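Lin2891 protein (Listeria innocua, PDB 3DB0) is of unproven function but is probably an oxidoreductase of the FMN-binding pyridoxamine 5'-phosphate oxidase family. Local coordinates at residues Leu11-Gln16 / Ala76-Asn81. Numbering follows the deposited sequence.
Sequences LAILEQ and AFLEIN
Ile13 reaches the flat peptide group joining Ala76 to Phe77 with the methyl at the tip of its longer branch. CD1 sits above one face of this group, displaced toward the edge formed by Ala76 O (3.8 Å) and Phe77 CA (4.1 Å), in van der Waals contact. The Phe77 ring stands on the side of the strand turned from the helix, where it makes an edge-to-face contact with Tyr34 of a neighbouring subunit. Leu78, one residue on, points back to the helix and fits against both Ile13 and Leu14. Ile13 is extended, with CD1 anti to CA (chi2 173°), and both its branches close on Leu78 CG: Ile13 CD1 reaches on to Leu78 CD2 at 3.9 Å, while Ile13 CG2, 4.0 Å from Leu78 CG, also meets Leu78 CD1. The two side chains cross obliquely. Leu14 approaches the other methyl, its CD2 3.8 Å from Leu78 CD1, and crosses Leu78 at about a right angle. In the antiparallel six-stranded barrel, consistent with the split-barrel fold of FMN-binding oxidases, segment 11-16 of helix 6-16 runs nearly perpendicular to segment 77-81 of strand 77-86 (99°), their axes 8.7 Å apart at closest approach. Ile68 of strand 63-68 touches Leu14 and Leu78, and Leu44 of strand 43-49 also packs on Leu14, extending the apolar cluster. No hydrogen bond links helix and strand; the strand's backbone instead pairs with strands 63-68 and 113-126. Glu79, buried on the strand's far side from the helix, forms a salt bridge through OE1 to Arg124 and packs on Ala32 of the same neighbouring subunit that supplies Tyr34.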
loop_
_atom_site.group_PDB
_atom_site.type_symbol
_atom_site.label_atom_id
_atom_site.label_comp_id
_atom_site.label_asym_id
_atom_site.label_seq_id
_atom_site.Cartn_x
_atom_site.Cartn_y
_atom_site.Cartn_z
ATOM N N LEU B 11 0.826 -17.322 3.002
ATOM C CA LEU B 11 1.883 -16.526 2.363
ATOM C C LEU B 11 1.358 -15.600 1.308
ATOM O O LEU B 11 1.834 -14.460 1.151
ATOM C CB LEU B 11 2.972 -17.433 1.778
ATOM C CG LEU B 11 3.846 -18.068 2.835
ATOM C CD1 LEU B 11 4.680 -19.221 2.282
ATOM C CD2 LEU B 11 4.732 -16.955 3.390
ATOM N N ALA B 12 0.350 -16.075 0.583
ATOM C CA ALA B 12 -0.254 -15.292 -0.497
ATOM C C ALA B 12 -0.856 -14.019 0.106
ATOM O O ALA B 12 -0.670 -12.909 -0.408
ATOM C CB ALA B 12 -1.334 -16.133 -1.264
ATOM N N ILE B 13 -1.508 -14.169 1.257
ATOM C CA ILE B 13 -2.151 -13.027 1.884
ATOM C C ILE B 13 -1.044 -12.038 2.384
ATOM O O ILE B 13 -1.153 -10.811 2.211
ATOM C CB ILE B 13 -3.065 -13.453 3.026
ATOM C CG1 ILE B 13 -4.284 -14.261 2.536
ATOM C CG2 ILE B 13 -3.544 -12.215 3.767
ATOM C CD1 ILE B 13 -5.141 -14.846 3.655
ATOM N N LEU B 14 0.032 -12.596 2.946
ATOM C CA LEU B 14 1.166 -11.775 3.414
ATOM C C LEU B 14 1.881 -11.111 2.236
ATOM O O LEU B 14 2.385 -10.016 2.367
ATOM C CB LEU B 14 2.203 -12.603 4.214
ATOM C CG LEU B 14 1.734 -13.161 5.564
ATOM C CD1 LEU B 14 2.780 -14.033 6.245
ATOM C CD2 LEU B 14 1.264 -11.969 6.484
ATOM N N GLU B 15 1.926 -11.773 1.085
ATOM C CA GLU B 15 2.656 -11.201 -0.032
ATOM C C GLU B 15 1.930 -10.020 -0.621
ATOM O O GLU B 15 2.554 -9.080 -1.125
ATOM C CB GLU B 15 2.938 -12.267 -1.106
ATOM C CG GLU B 15 3.757 -13.428 -0.568
ATOM C CD GLU B 15 3.876 -14.572 -1.522
ATOM O OE1 GLU B 15 3.050 -14.645 -2.456
ATOM O OE2 GLU B 15 4.771 -15.427 -1.311
ATOM N N GLN B 16 0.613 -10.038 -0.477
ATOM C CA GLN B 16 -0.238 -9.026 -1.057
ATOM C C GLN B 16 -0.628 -7.923 -0.130
ATOM O O GLN B 16 -1.283 -6.996 -0.545
ATOM C CB GLN B 16 -1.462 -9.714 -1.621
ATOM C CG GLN B 16 -1.051 -10.729 -2.677
ATOM C CD GLN B 16 -2.014 -11.885 -2.787
ATOM O OE1 GLN B 16 -3.144 -11.803 -2.305
ATOM N NE2 GLN B 16 -1.561 -12.988 -3.391
ATOM N N ALA B 76 -10.553 -13.071 2.429
ATOM C CA ALA B 76 -10.036 -14.038 3.405
ATOM C C ALA B 76 -8.862 -13.253 4.008
ATOM O O ALA B 76 -8.124 -12.548 3.299
ATOM C CB ALA B 76 -9.523 -15.280 2.754
ATOM N N PHE B 77 -8.702 -13.343 5.315
ATOM C CA PHE B 77 -7.645 -12.613 5.989
ATOM C C PHE B 77 -7.074 -13.445 7.103
ATOM O O PHE B 77 -7.529 -14.555 7.353
ATOM C CB PHE B 77 -8.110 -11.239 6.475
ATOM C CG PHE B 77 -9.197 -11.287 7.472
ATOM C CD1 PHE B 77 -10.515 -11.421 7.060
ATOM C CD2 PHE B 77 -8.910 -11.230 8.838
ATOM C CE1 PHE B 77 -11.533 -11.501 7.994
ATOM C CE2 PHE B 77 -9.920 -11.318 9.761
ATOM C CZ PHE B 77 -11.237 -11.439 9.338
ATOM N N LEU B 78 -6.057 -12.898 7.750
ATOM C CA LEU B 78 -5.355 -13.601 8.778
ATOM C C LEU B 78 -5.485 -12.982 10.140
ATOM O O LEU B 78 -5.445 -11.756 10.304
ATOM C CB LEU B 78 -3.836 -13.647 8.446
ATOM C CG LEU B 78 -3.397 -14.320 7.143
ATOM C CD1 LEU B 78 -1.845 -14.048 6.897
ATOM C CD2 LEU B 78 -3.787 -15.784 7.200
ATOM N N GLU B 79 -5.638 -13.883 11.108
ATOM C CA GLU B 79 -5.520 -13.533 12.511
ATOM C C GLU B 79 -4.275 -14.276 13.021
ATOM O O GLU B 79 -4.200 -15.502 12.995
ATOM C CB GLU B 79 -6.773 -13.907 13.303
ATOM C CG GLU B 79 -6.501 -13.750 14.741
ATOM C CD GLU B 79 -7.623 -14.201 15.671
ATOM O OE1 GLU B 79 -8.754 -14.484 15.244
ATOM O OE2 GLU B 79 -7.340 -14.264 16.874
ATOM N N ILE B 80 -3.274 -13.518 13.437
ATOM C CA ILE B 80 -1.997 -14.045 13.891
ATOM C C ILE B 80 -1.723 -13.690 15.376
ATOM O O ILE B 80 -1.648 -12.524 15.738
ATOM C CB ILE B 80 -0.862 -13.418 13.061
ATOM C CG1 ILE B 80 -1.037 -13.738 11.579
ATOM C CG2 ILE B 80 0.515 -13.873 13.566
ATOM C CD1 ILE B 80 -0.085 -13.051 10.640
ATOM N N ASN B 81 -1.564 -14.696 16.233
ATOM C CA ASN B 81 -1.240 -14.464 17.655
ATOM C C ASN B 81 0.166 -14.914 17.768
ATOM O O ASN B 81 0.519 -16.012 17.320
ATOM C CB ASN B 81 -2.166 -15.242 18.575
ATOM C CG ASN B 81 -3.634 -14.787 18.435
ATOM O OD1 ASN B 81 -4.441 -15.467 17.811
ATOM N ND2 ASN B 81 -3.943 -13.616 18.934
#